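Local structure of anabena Tic22 (Anabaena sp., 4EV1) at residues A[17-22]-A[56-61]; A[51-56]-A[108-113]; A[89-94]-A[102-107]; A[149-152]-A[157-160]; A[170-175]-A[182-187]. The protein belongs to the Tic22-like family and probably acts as a chaperone in protein transport associated with thylakoids. All blocks are in the same frame, centred on the assembly; numbering follows the deposited sequence.

Contact 1: residues A[17-22]-A[56-61]; sequences YLVTNE and AFINEL
With chi1 at 174°, Val19 spreads its two methyls so that both meet helix 51-63: CG1 stands trans to the backbone N and CG2 trans to the carbonyl carbon. Phe57 swings its ring from the helix toward the strand by a similar trans turn (chi1 173°). This is alpha/beta packing within the Tic22 fold: the helix lies against strand 15-20, which pairs antiparallel with strand 79-84. The two valine methyls divide the work. Val19 CG1 lies 3.8 Å from Ile58 CG1, and it also approaches Ile58 CD1 at 4.1 Å, the two side chains sliding past each other in opposite directions. Val19 CG2 comes 3.9 Å from Phe57 CD2, meeting the ring obliquely as the side chains cross at about a right angle. The same CG2 remains 4.0 Å from Ile58 CG1, which thus nestles against both branches of the valine. An alanine in place of Val19 would remove both methyls and is likely to open a gap facing Ile58 CG1 and to give the Phe57 ring more freedom to turn. Around this apolar patch, Val19 also packs on Leu78 and Tyr48, Ile58 on Val80, and Phe57 on Leu27 and Tyr48. One face of the Phe57 ring is covered from within the helix by Leu61 CG, 3.9 Å above the plane and offset toward the rim.

Contact 2: residues A[51-56]-A[108-113]; sequences RQEAQA and PVDQEI. With EDO (1,2-ethanediol), chain F.
Glu53 carries most of this surface contact, reaching out from helix 51-63 to the start of helix 110-121. Its chain is extended beyond CG (chi2 176°), and this length sets the carboxylate beside Val109, the N-cap residue, and Asp110, in the first turn. Glu53 OE2 lies 3.7 Å from Val109 CA and 4.0 Å from Val109 CG1; the valine also packs on Met49. The same oxygen is 3.6 Å from Asp110 N, too long for a hydrogen bond, at a place where the helix N terminus would probably favour a negative charge. Asp110 bends its own carboxylate back toward the acid, leaving Asp110 OD2 4.2 Å from Glu53 OE2. Lys107 sits between these like charges: its NZ forms salt bridges with both Glu53 OE1 and Asp110 OD1. On another side of Val109, a 1,2-ethanediol molecule, probably from the crystallisation liquor, places its O1 3.6 Å from Val109 CG2. The chemistry is therefore that of two acids sharing one lysine, whose charge, probably helped by the helix N terminus, would offset their mutual repulsion and favour both carboxylates being ionised.

Contact 3: residues A[89-94]-A[102-107]; sequences YQQLQQ and LLFAFK
Helix 85-94 and strand 102-107 run roughly antiparallel, their local axes 138° apart and 9.4 Å from each other at closest approach, the backbones coming nearest at Leu92 and Leu103. They form a helix-loop-strand unit of the Tic22 fold, in which the chain leaves the helix, turns through a short loop and returns as an outer strand of a three-stranded mixed sheet, parallel to strand 43-48. Leu92 does most of the touching. Its CD2 methyl meets the Phe104 ring in plane at the edge, 3.8 Å from Phe104 CD1, and also lies 3.5 Å from the carbonyl oxygen Leu102 O. A looser approach, 4.4 Å between the CD2 atoms of Leu92 and Leu103, extends the apolar patch. Phe104 swings its ring toward the helix with CG opposite the carbonyl carbon (chi1 -60°), presenting this edge to Leu92 while the ring also packs on Ile88 of the same helix. Gln91, fully extended, passes at about a right angle to Phe104. Its NE2 comes 4.2 Å from Phe104 CZ, again near the ring plane, with the amide and ring planes inclined at 65°. Phe106, further along the strand, rests on Leu85 and Ile88 and carries the packing along the helix. The polar link is indirect: one water joins the Gln91 amide to the strand backbone, which probably helps to hold the amide end in place. That water accepts from Gln91 NE2 at 2.8 Å and donates to Leu102 O at 2.7 Å.

Contact 4: residues A[149-152]-A[157-160]; sequences IKVG and QVVP
Ile149 and Val158 face each other as an antiparallel hydrogen-bonded pair, gripped by two nearly straight backbone bonds. Ile149 N donates to Val158 O at 2.8 Å, and Val158 N returns a bond to Ile149 O at 3.0 Å. The latter oxygen also receives a CA-H...O contact from Gln157 CA, 3.3 Å away. Lys150 and Gln157 form the next, non-hydrogen-bonded pair, with side chains on the opposite face of the sheet from those of Ile149 and Val158. These bonds close a beta hairpin whose short strands are strongly twisted, their directions 127° apart. The apolar side chains gather on the Ile149-Val158 face. Ile149 holds CG1 between its backbone N and carbonyl carbon (chi1 52°), which brings that atom within 3.6 Å of Val158 CG2. Val151 CG2 reaches the same valine methyl at 3.8 Å, the two side chains crossing at about a right angle, so Val158 CG2 touches both Ile149 and Val151. Pro160 extends the patch, its CD 4.0 Å from Ile149 CG1 and its CG equally far from Ile149 CD1. Beyond the hairpin, strand 207-210 continues the sheet on the far side of strand 156-162, with Val208 against Val158 and Val210 against Pro160, while helix 165-175 lays Leu171 on both Ile149 and Pro160.

Contact 5: residues A[170-175]-A[182-187]; sequences GLLGQV and ADIQVL
The flat peptide group joining Ala182 to Asp183 has Leu172 CD1 standing almost squarely over one face, 3.6 Å from Ala182 C and 3.8 Å from Asp183 N. At the border of this group the same methyl also meets Ala182 CB, at 3.6 Å. Leu172 gets there by a trans first torsion (chi1 -180°) that carries CG off the helix toward the strand, and its chi2 of 51° then parts the two methyls. CD2, the other branch, goes to Ile184, 3.9 Å from Ile184 CG1 and 4.1 Å from Ile184 CD1. In the Tic22 fold this joins the end of helix 165-175 to the beginning of strand 183-188, which follows a short loop and pairs antiparallel with strand 134-139. Val175, one turn after Leu172, adds a second point of support with CG1 3.9 Å from Ala182 CB, so that the alanine methyl touches two helix residues. An alanine at Leu172 would lose both branches and would probably leave a gap between the helix, Ala182 and Ile184. Asp183 points the other way from the helix, its OD2 in a salt bridge with Arg139. Ile184 also packs on Phe136 of the paired strand and on Leu119 of helix 110-121.

From the N terminus, contact 1 closes the first loop by bringing helix 51-63 back onto strand 15-20. Contact 2 starts on that same helix before contact 1 ends, so the two cross along the chain and share Ala56; it ties the helix to the start of helix 110-121. Contact 3 falls wholly within the span of contact 2 and joins helix 85-94 to strand 102-107, which leads directly into helix 110-121, where contact 2 closes. Further on, contact 4 closes a hairpin and contact 5 follows in series, closing the short loop from helix 165-175 to strand 183-188; the helix comes straight after the second hairpin strand. Contacts 1 and 4 lie on opposite sides of the chain's centre.

Contact 1: residues A[17-22]-A[56-61]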
# COMPACT_ATOMS: atom_id res chain seq x y z
N TYR A 17 -0.58 8.11 1.34
CA TYR A 17 -1.03 9.53 1.47
C TYR A 17 -1.92 9.72 2.73
O TYR A 17 -2.90 9.05 2.89
CB TYR A 17 -1.74 9.92 0.19
CG TYR A 17 -0.84 9.70 -1.00
CD1 TYR A 17 0.21 10.55 -1.26
CD2 TYR A 17 -1.01 8.61 -1.83
CE1 TYR A 17 1.06 10.35 -2.33
CE2 TYR A 17 -0.14 8.39 -2.92
CZ TYR A 17 0.91 9.28 -3.15
OH TYR A 17 1.77 9.10 -4.22
N LEU A 18 -1.48 10.58 3.64
CA LEU A 18 -2.15 10.87 4.86
C LEU A 18 -2.80 12.23 4.74
O LEU A 18 -2.30 13.08 3.98
CB LEU A 18 -1.16 10.88 6.01
CG LEU A 18 -0.48 9.54 6.34
CD1 LEU A 18 0.29 9.72 7.66
CD2 LEU A 18 -1.50 8.33 6.40
N VAL A 19 -3.95 12.38 5.38
CA VAL A 19 -4.58 13.69 5.53
C VAL A 19 -4.07 14.30 6.83
O VAL A 19 -4.29 13.77 7.95
CB VAL A 19 -6.11 13.61 5.52
CG1 VAL A 19 -6.72 15.01 5.84
CG2 VAL A 19 -6.61 13.13 4.19
N THR A 20 -3.39 15.43 6.68
CA THR A 20 -2.61 16.02 7.80
C THR A 20 -2.78 17.50 7.90
O THR A 20 -3.29 18.11 6.96
CB THR A 20 -1.12 15.72 7.70
OG1 THR A 20 -0.50 16.56 6.72
CG2 THR A 20 -0.83 14.26 7.35
N ASN A 21 -2.33 18.11 9.01
CA ASN A 21 -2.20 19.57 9.04
C ASN A 21 -0.92 19.97 8.30
O ASN A 21 -0.23 19.11 7.68
CB ASN A 21 -2.30 20.17 10.49
CG ASN A 21 -1.11 19.83 11.36
OD1 ASN A 21 -0.14 19.25 10.91
ND2 ASN A 21 -1.19 20.22 12.62
N GLU A 22 -0.59 21.25 8.35
CA GLU A 22 0.56 21.76 7.62
C GLU A 22 1.90 21.26 8.21
O GLU A 22 2.92 21.33 7.56
CB GLU A 22 0.50 23.30 7.56
CG GLU A 22 1.00 24.00 8.83
CD GLU A 22 0.02 24.02 10.02
OE1 GLU A 22 -1.08 23.40 9.96
OE2 GLU A 22 0.40 24.67 11.04
N ALA A 56 -9.54 14.41 -2.42
CA ALA A 56 -10.99 14.50 -2.62
C ALA A 56 -11.67 14.53 -1.26
O ALA A 56 -12.63 15.27 -1.04
CB ALA A 56 -11.47 13.30 -3.48
N PHE A 57 -11.16 13.71 -0.34
CA PHE A 57 -11.65 13.70 1.03
C PHE A 57 -11.52 15.08 1.68
O PHE A 57 -12.48 15.60 2.24
CB PHE A 57 -10.96 12.61 1.86
CG PHE A 57 -11.31 12.68 3.30
CD1 PHE A 57 -12.55 12.25 3.73
CD2 PHE A 57 -10.46 13.26 4.21
CE1 PHE A 57 -12.90 12.33 5.03
CE2 PHE A 57 -10.83 13.34 5.53
CZ PHE A 57 -12.04 12.87 5.94
N ILE A 58 -10.35 15.69 1.56
CA ILE A 58 -10.15 17.05 2.04
C ILE A 58 -11.14 18.03 1.35
O ILE A 58 -11.76 18.86 2.02
CB ILE A 58 -8.69 17.52 1.80
CG1 ILE A 58 -7.72 16.67 2.61
CG2 ILE A 58 -8.57 19.02 2.14
CD1 ILE A 58 -6.19 16.88 2.24
N ASN A 59 -11.27 17.95 0.04
CA ASN A 59 -12.13 18.88 -0.71
C ASN A 59 -13.58 18.74 -0.25
O ASN A 59 -14.30 19.73 -0.05
CB ASN A 59 -12.00 18.69 -2.24
CG ASN A 59 -10.58 18.98 -2.75
OD1 ASN A 59 -9.74 19.54 -2.03
ND2 ASN A 59 -10.29 18.55 -3.97
N GLU A 60 -13.98 17.50 -0.01
CA GLU A 60 -15.32 17.23 0.50
C GLU A 60 -15.56 17.89 1.86
O GLU A 60 -16.56 18.59 2.07
CB GLU A 60 -15.51 15.72 0.61
CG GLU A 60 -16.93 15.25 0.50
CD GLU A 60 -17.02 13.75 0.52
OE1 GLU A 60 -16.02 13.07 0.14
OE2 GLU A 60 -18.09 13.25 0.93
N LEU A 61 -14.61 17.71 2.77
CA LEU A 61 -14.72 18.31 4.09
C LEU A 61 -14.80 19.83 3.95
O LEU A 61 -15.61 20.48 4.60
CB LEU A 61 -13.55 17.94 5.01
CG LEU A 61 -13.38 16.51 5.54
CD1 LEU A 61 -12.13 16.47 6.43
CD2 LEU A 61 -14.61 16.00 6.34

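Contact 2: residues A[51-56]-A[108-113]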
# COMPACT_ATOMS: atom_id res chain seq x y z
N ARG A 51 -3.29 9.50 -3.91
CA ARG A 51 -3.21 10.90 -3.52
C ARG A 51 -4.48 11.66 -3.90
O ARG A 51 -5.00 12.46 -3.11
CB ARG A 51 -1.99 11.57 -4.16
CG ARG A 51 -1.70 12.97 -3.64
CD ARG A 51 -0.26 13.37 -3.90
NE ARG A 51 -0.11 14.05 -5.19
CZ ARG A 51 -0.17 15.37 -5.34
NH1 ARG A 51 -0.39 16.15 -4.30
NH2 ARG A 51 -0.03 15.90 -6.55
N GLN A 52 -4.99 11.41 -5.10
CA GLN A 52 -6.19 12.08 -5.59
C GLN A 52 -7.40 11.78 -4.67
O GLN A 52 -8.20 12.69 -4.40
CB GLN A 52 -6.53 11.70 -7.05
CG GLN A 52 -8.01 12.04 -7.47
CD GLN A 52 -8.21 12.25 -8.97
OE1 GLN A 52 -9.19 12.86 -9.38
NE2 GLN A 52 -7.30 11.73 -9.78
N GLU A 53 -7.49 10.53 -4.20
CA GLU A 53 -8.56 10.17 -3.25
C GLU A 53 -8.42 10.91 -1.94
O GLU A 53 -9.43 11.40 -1.40
CB GLU A 53 -8.64 8.63 -3.00
CG GLU A 53 -9.35 7.91 -4.09
CD GLU A 53 -9.38 6.38 -3.95
OE1 GLU A 53 -9.42 5.89 -2.80
OE2 GLU A 53 -9.40 5.68 -5.02
N ALA A 54 -7.20 11.01 -1.42
CA ALA A 54 -6.94 11.75 -0.19
C ALA A 54 -7.37 13.20 -0.34
O ALA A 54 -8.01 13.76 0.52
CB ALA A 54 -5.39 11.70 0.19
N GLN A 55 -6.98 13.79 -1.46
CA GLN A 55 -7.32 15.15 -1.71
C GLN A 55 -8.84 15.37 -1.83
O GLN A 55 -9.35 16.39 -1.36
CB GLN A 55 -6.58 15.68 -2.92
CG GLN A 55 -6.70 17.23 -3.05
CD GLN A 55 -6.12 18.03 -1.90
OE1 GLN A 55 -6.84 18.84 -1.24
NE2 GLN A 55 -4.86 17.83 -1.63
N ALA A 56 -9.54 14.41 -2.42
CA ALA A 56 -10.99 14.50 -2.62
C ALA A 56 -11.67 14.53 -1.26
O ALA A 56 -12.63 15.27 -1.04
CB ALA A 56 -11.47 13.30 -3.48
N PRO A 108 -7.54 1.14 -0.33
CA PRO A 108 -6.97 0.81 -1.63
C PRO A 108 -7.69 1.59 -2.73
O PRO A 108 -8.77 2.11 -2.50
CB PRO A 108 -7.24 -0.69 -1.78
CG PRO A 108 -8.37 -1.03 -0.84
CD PRO A 108 -8.46 0.10 0.19
N VAL A 109 -7.07 1.67 -3.89
CA VAL A 109 -7.65 2.40 -5.04
C VAL A 109 -8.79 1.57 -5.60
O VAL A 109 -8.65 0.37 -5.79
CB VAL A 109 -6.57 2.64 -6.10
CG1 VAL A 109 -7.19 3.28 -7.38
CG2 VAL A 109 -5.46 3.50 -5.51
N ASP A 110 -9.94 2.20 -5.84
CA ASP A 110 -11.17 1.47 -6.21
C ASP A 110 -10.98 0.60 -7.45
O ASP A 110 -11.42 -0.54 -7.47
CB ASP A 110 -12.35 2.44 -6.46
CG ASP A 110 -12.87 3.09 -5.17
OD1 ASP A 110 -12.83 2.42 -4.09
OD2 ASP A 110 -13.35 4.25 -5.27
N GLN A 111 -10.30 1.14 -8.45
CA GLN A 111 -10.02 0.39 -9.70
C GLN A 111 -9.25 -0.92 -9.42
O GLN A 111 -9.42 -1.93 -10.11
CB GLN A 111 -9.20 1.28 -10.65
CG GLN A 111 -9.07 0.74 -12.08
CD GLN A 111 -10.43 0.55 -12.75
OE1 GLN A 111 -11.43 1.17 -12.35
NE2 GLN A 111 -10.49 -0.31 -13.77
N GLU A 112 -8.41 -0.91 -8.40
CA GLU A 112 -7.57 -2.09 -8.12
C GLU A 112 -8.33 -3.16 -7.35
O GLU A 112 -8.09 -4.35 -7.52
CB GLU A 112 -6.34 -1.70 -7.33
CG GLU A 112 -5.54 -0.62 -7.96
CD GLU A 112 -5.10 -0.86 -9.38
OE1 GLU A 112 -5.10 -2.01 -9.86
OE2 GLU A 112 -4.69 0.12 -10.04
N ILE A 113 -9.25 -2.75 -6.49
CA ILE A 113 -10.17 -3.73 -5.91
C ILE A 113 -10.97 -4.45 -7.02
O ILE A 113 -11.03 -5.68 -7.06
CB ILE A 113 -11.13 -3.10 -4.89
CG1 ILE A 113 -10.35 -2.53 -3.70
CG2 ILE A 113 -12.16 -4.13 -4.44
CD1 ILE A 113 -9.77 -3.57 -2.84
C1 EDO F . -2.61 1.20 -6.79
O1 EDO F . -2.27 1.90 -5.60
C2 EDO F . -2.81 2.17 -7.94
O2 EDO F . -3.93 1.98 -8.75

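Contact 3: residues A[89-94]-A[102-107]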
# COMPACT_ATOMS: atom_id res chain seq x y z
N TYR A 89 4.92 1.17 8.70
CA TYR A 89 5.17 -0.19 9.18
C TYR A 89 6.05 -0.15 10.46
O TYR A 89 5.68 -0.67 11.52
CB TYR A 89 5.91 -0.99 8.10
CG TYR A 89 6.37 -2.38 8.55
CD1 TYR A 89 5.46 -3.38 8.82
CD2 TYR A 89 7.73 -2.65 8.71
CE1 TYR A 89 5.89 -4.65 9.25
CE2 TYR A 89 8.18 -3.89 9.13
CZ TYR A 89 7.26 -4.90 9.38
OH TYR A 89 7.72 -6.14 9.79
N GLN A 90 7.20 0.52 10.35
CA GLN A 90 8.14 0.62 11.47
C GLN A 90 7.51 1.27 12.68
O GLN A 90 7.63 0.77 13.80
CB GLN A 90 9.39 1.38 11.00
CG GLN A 90 10.45 1.57 12.08
CD GLN A 90 11.59 2.40 11.58
OE1 GLN A 90 11.48 3.63 11.41
NE2 GLN A 90 12.70 1.75 11.33
N GLN A 91 6.79 2.36 12.47
CA GLN A 91 6.12 3.02 13.56
C GLN A 91 5.14 2.06 14.27
O GLN A 91 5.07 2.01 15.51
CB GLN A 91 5.42 4.27 13.09
CG GLN A 91 4.71 4.96 14.23
CD GLN A 91 4.17 6.32 13.91
OE1 GLN A 91 4.84 7.15 13.30
NE2 GLN A 91 2.94 6.57 14.35
N LEU A 92 4.36 1.32 13.50
CA LEU A 92 3.40 0.37 14.09
C LEU A 92 4.14 -0.71 14.89
O LEU A 92 3.67 -1.09 15.97
CB LEU A 92 2.46 -0.24 13.05
CG LEU A 92 1.42 0.71 12.45
CD1 LEU A 92 0.79 0.09 11.18
CD2 LEU A 92 0.35 1.05 13.52
N GLN A 93 5.29 -1.16 14.41
CA GLN A 93 6.07 -2.19 15.12
C GLN A 93 6.65 -1.62 16.43
O GLN A 93 6.65 -2.31 17.46
CB GLN A 93 7.17 -2.79 14.23
CG GLN A 93 6.68 -3.60 13.03
CD GLN A 93 6.08 -4.94 13.44
OE1 GLN A 93 4.89 -5.02 13.80
NE2 GLN A 93 6.89 -6.00 13.40
N GLN A 94 7.04 -0.35 16.42
CA GLN A 94 7.72 0.30 17.57
C GLN A 94 6.78 0.95 18.59
O GLN A 94 7.20 1.36 19.68
CB GLN A 94 8.72 1.35 17.04
CG GLN A 94 9.85 0.74 16.27
CD GLN A 94 10.73 1.77 15.58
OE1 GLN A 94 10.36 2.94 15.44
NE2 GLN A 94 11.90 1.33 15.12
N LEU A 102 -1.13 5.39 17.66
CA LEU A 102 -1.90 5.72 16.46
C LEU A 102 -2.02 4.48 15.57
O LEU A 102 -1.02 3.86 15.20
CB LEU A 102 -1.23 6.87 15.66
CG LEU A 102 -1.87 7.27 14.31
CD1 LEU A 102 -3.27 7.83 14.50
CD2 LEU A 102 -0.99 8.31 13.59
N LEU A 103 -3.25 4.17 15.16
CA LEU A 103 -3.52 3.11 14.22
C LEU A 103 -3.82 3.73 12.85
O LEU A 103 -4.19 4.87 12.76
CB LEU A 103 -4.69 2.27 14.70
CG LEU A 103 -4.48 1.63 16.09
CD1 LEU A 103 -5.66 0.73 16.47
CD2 LEU A 103 -3.21 0.80 16.11
N PHE A 104 -3.67 2.94 11.80
CA PHE A 104 -3.94 3.38 10.44
C PHE A 104 -4.89 2.41 9.74
O PHE A 104 -4.70 1.17 9.79
CB PHE A 104 -2.64 3.40 9.62
CG PHE A 104 -1.59 4.30 10.15
CD1 PHE A 104 -0.82 3.92 11.24
CD2 PHE A 104 -1.33 5.52 9.52
CE1 PHE A 104 0.20 4.78 11.72
CE2 PHE A 104 -0.35 6.36 10.00
CZ PHE A 104 0.41 6.00 11.10
N ALA A 105 -5.90 2.95 9.07
CA ALA A 105 -6.78 2.19 8.19
C ALA A 105 -6.37 2.51 6.77
O ALA A 105 -6.15 3.70 6.49
CB ALA A 105 -8.22 2.60 8.42
N PHE A 106 -6.16 1.51 5.92
CA PHE A 106 -5.67 1.73 4.54
C PHE A 106 -6.78 1.60 3.47
O PHE A 106 -7.45 0.58 3.40
CB PHE A 106 -4.52 0.78 4.19
CG PHE A 106 -3.26 1.05 4.95
CD1 PHE A 106 -3.14 0.64 6.26
CD2 PHE A 106 -2.18 1.69 4.36
CE1 PHE A 106 -1.97 0.87 6.97
CE2 PHE A 106 -1.03 1.91 5.08
CZ PHE A 106 -0.94 1.50 6.39
N LYS A 107 -6.94 2.62 2.65
CA LYS A 107 -7.91 2.66 1.54
C LYS A 107 -7.24 2.34 0.22
O LYS A 107 -6.43 3.15 -0.30
CB LYS A 107 -8.57 4.04 1.46
CG LYS A 107 -9.59 4.27 0.32
CD LYS A 107 -10.76 3.33 0.34
CE LYS A 107 -11.78 3.63 -0.78
NZ LYS A 107 -11.08 3.85 -2.09
O HOH W 1 1.58 4.49 15.55

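Contact 4: residues A[149-152]-A[157-160]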
# COMPACT_ATOMS: atom_id res chain seq x y z
N ILE A 149 12.22 -9.51 -13.75
CA ILE A 149 12.56 -8.50 -14.75
C ILE A 149 14.00 -8.04 -14.55
O ILE A 149 14.55 -8.11 -13.45
CB ILE A 149 11.60 -7.28 -14.78
CG1 ILE A 149 11.42 -6.67 -13.38
CG2 ILE A 149 10.25 -7.69 -15.33
CD1 ILE A 149 10.77 -5.28 -13.38
N LYS A 150 14.59 -7.58 -15.65
CA LYS A 150 15.96 -7.07 -15.71
C LYS A 150 15.94 -5.66 -15.14
O LYS A 150 15.04 -4.87 -15.47
CB LYS A 150 16.47 -7.02 -17.16
CG LYS A 150 16.23 -8.31 -17.99
CD LYS A 150 16.72 -8.21 -19.48
CE LYS A 150 16.11 -9.32 -20.35
NZ LYS A 150 16.83 -9.62 -21.65
N VAL A 151 16.89 -5.34 -14.27
CA VAL A 151 16.99 -3.99 -13.69
C VAL A 151 18.45 -3.53 -13.59
O VAL A 151 19.36 -4.35 -13.41
CB VAL A 151 16.28 -3.89 -12.30
CG1 VAL A 151 16.87 -2.77 -11.44
CG2 VAL A 151 14.76 -3.68 -12.47
N GLY A 152 18.65 -2.21 -13.72
CA GLY A 152 19.98 -1.58 -13.66
C GLY A 152 20.83 -1.78 -14.90
O GLY A 152 20.33 -2.13 -15.98
N GLN A 157 18.38 -9.03 -11.33
CA GLN A 157 16.94 -9.21 -11.53
C GLN A 157 16.12 -8.94 -10.26
O GLN A 157 16.61 -9.13 -9.14
CB GLN A 157 16.63 -10.63 -12.03
CG GLN A 157 16.96 -11.75 -11.03
CD GLN A 157 16.63 -13.16 -11.57
OE1 GLN A 157 16.10 -14.00 -10.84
NE2 GLN A 157 16.93 -13.40 -12.84
N VAL A 158 14.87 -8.52 -10.46
CA VAL A 158 13.89 -8.38 -9.38
C VAL A 158 12.59 -9.07 -9.76
O VAL A 158 12.29 -9.27 -10.95
CB VAL A 158 13.65 -6.89 -9.04
CG1 VAL A 158 14.97 -6.23 -8.62
CG2 VAL A 158 13.03 -6.17 -10.21
N VAL A 159 11.82 -9.47 -8.74
CA VAL A 159 10.48 -10.00 -8.91
C VAL A 159 9.49 -8.90 -8.47
O VAL A 159 9.33 -8.65 -7.26
CB VAL A 159 10.24 -11.26 -8.10
CG1 VAL A 159 8.79 -11.67 -8.23
CG2 VAL A 159 11.19 -12.45 -8.56
N PRO A 160 8.82 -8.24 -9.42
CA PRO A 160 8.01 -7.07 -9.08
C PRO A 160 6.62 -7.41 -8.61
O PRO A 160 5.91 -8.10 -9.33
CB PRO A 160 7.92 -6.33 -10.40
CG PRO A 160 7.94 -7.39 -11.40
CD PRO A 160 8.85 -8.45 -10.88

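Contact 5: residues A[170-175]-A[182-187]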
# COMPACT_ATOMS: atom_id res chain seq x y z
N GLY A 170 0.71 -5.17 -18.23
CA GLY A 170 1.81 -4.81 -19.13
C GLY A 170 2.86 -5.88 -19.21
O GLY A 170 3.23 -6.29 -20.31
N LEU A 171 3.35 -6.34 -18.06
CA LEU A 171 4.34 -7.44 -18.00
C LEU A 171 3.79 -8.76 -18.52
O LEU A 171 4.46 -9.47 -19.26
CB LEU A 171 4.86 -7.64 -16.57
CG LEU A 171 5.95 -8.71 -16.36
CD1 LEU A 171 7.21 -8.46 -17.18
CD2 LEU A 171 6.31 -8.75 -14.88
N LEU A 172 2.54 -9.07 -18.15
CA LEU A 172 1.86 -10.25 -18.69
C LEU A 172 1.97 -10.27 -20.22
O LEU A 172 2.44 -11.25 -20.81
CB LEU A 172 0.39 -10.27 -18.29
CG LEU A 172 -0.40 -11.47 -18.81
CD1 LEU A 172 0.33 -12.74 -18.46
CD2 LEU A 172 -1.81 -11.46 -18.25
N GLY A 173 1.59 -9.15 -20.84
CA GLY A 173 1.68 -8.96 -22.30
C GLY A 173 3.05 -9.28 -22.88
O GLY A 173 3.14 -9.86 -23.96
N GLN A 174 4.13 -8.93 -22.17
CA GLN A 174 5.50 -9.23 -22.62
C GLN A 174 5.88 -10.71 -22.49
O GLN A 174 6.72 -11.20 -23.24
CB GLN A 174 6.54 -8.40 -21.86
CG GLN A 174 6.53 -6.91 -22.18
CD GLN A 174 7.32 -6.09 -21.17
OE1 GLN A 174 8.49 -6.35 -20.91
NE2 GLN A 174 6.67 -5.08 -20.59
N VAL A 175 5.26 -11.40 -21.54
CA VAL A 175 5.58 -12.79 -21.24
C VAL A 175 4.70 -13.77 -22.04
O VAL A 175 5.10 -14.90 -22.33
CB VAL A 175 5.42 -13.06 -19.71
CG1 VAL A 175 5.57 -14.54 -19.39
CG2 VAL A 175 6.42 -12.25 -18.93
N ALA A 182 0.69 -17.93 -19.11
CA ALA A 182 1.03 -16.88 -18.12
C ALA A 182 -0.21 -16.18 -17.55
O ALA A 182 -1.21 -15.99 -18.24
CB ALA A 182 2.01 -15.87 -18.70
N ASP A 183 -0.16 -15.82 -16.27
CA ASP A 183 -1.27 -15.11 -15.67
C ASP A 183 -0.82 -14.15 -14.58
O ASP A 183 0.37 -14.09 -14.24
CB ASP A 183 -2.30 -16.10 -15.11
CG ASP A 183 -1.89 -16.72 -13.81
OD1 ASP A 183 -0.69 -16.70 -13.47
OD2 ASP A 183 -2.77 -17.25 -13.10
N ILE A 184 -1.79 -13.40 -14.06
CA ILE A 184 -1.53 -12.51 -12.93
C ILE A 184 -2.15 -13.12 -11.68
O ILE A 184 -3.34 -13.38 -11.66
CB ILE A 184 -2.17 -11.13 -13.17
CG1 ILE A 184 -1.68 -10.54 -14.49
CG2 ILE A 184 -1.84 -10.20 -11.97
CD1 ILE A 184 -2.36 -9.20 -14.88
N GLN A 185 -1.34 -13.33 -10.64
CA GLN A 185 -1.85 -13.72 -9.32
C GLN A 185 -2.24 -12.51 -8.46
O GLN A 185 -1.50 -11.53 -8.35
CB GLN A 185 -0.80 -14.51 -8.54
CG GLN A 185 -1.34 -15.25 -7.33
CD GLN A 185 -0.26 -15.89 -6.49
OE1 GLN A 185 0.92 -15.61 -6.65
NE2 GLN A 185 -0.67 -16.78 -5.58
N VAL A 186 -3.42 -12.62 -7.84
CA VAL A 186 -3.85 -11.63 -6.88
C VAL A 186 -3.26 -11.95 -5.49
O VAL A 186 -3.42 -13.07 -4.96
CB VAL A 186 -5.36 -11.52 -6.81
CG1 VAL A 186 -5.74 -10.45 -5.80
CG2 VAL A 186 -5.86 -11.17 -8.17
N LEU A 187 -2.54 -10.98 -4.95
CA LEU A 187 -1.97 -11.06 -3.61
C LEU A 187 -2.53 -9.89 -2.80
O LEU A 187 -3.29 -9.08 -3.32
CB LEU A 187 -0.44 -10.95 -3.67
CG LEU A 187 0.29 -12.02 -4.49
CD1 LEU A 187 1.70 -11.58 -4.85
CD2 LEU A 187 0.30 -13.37 -3.74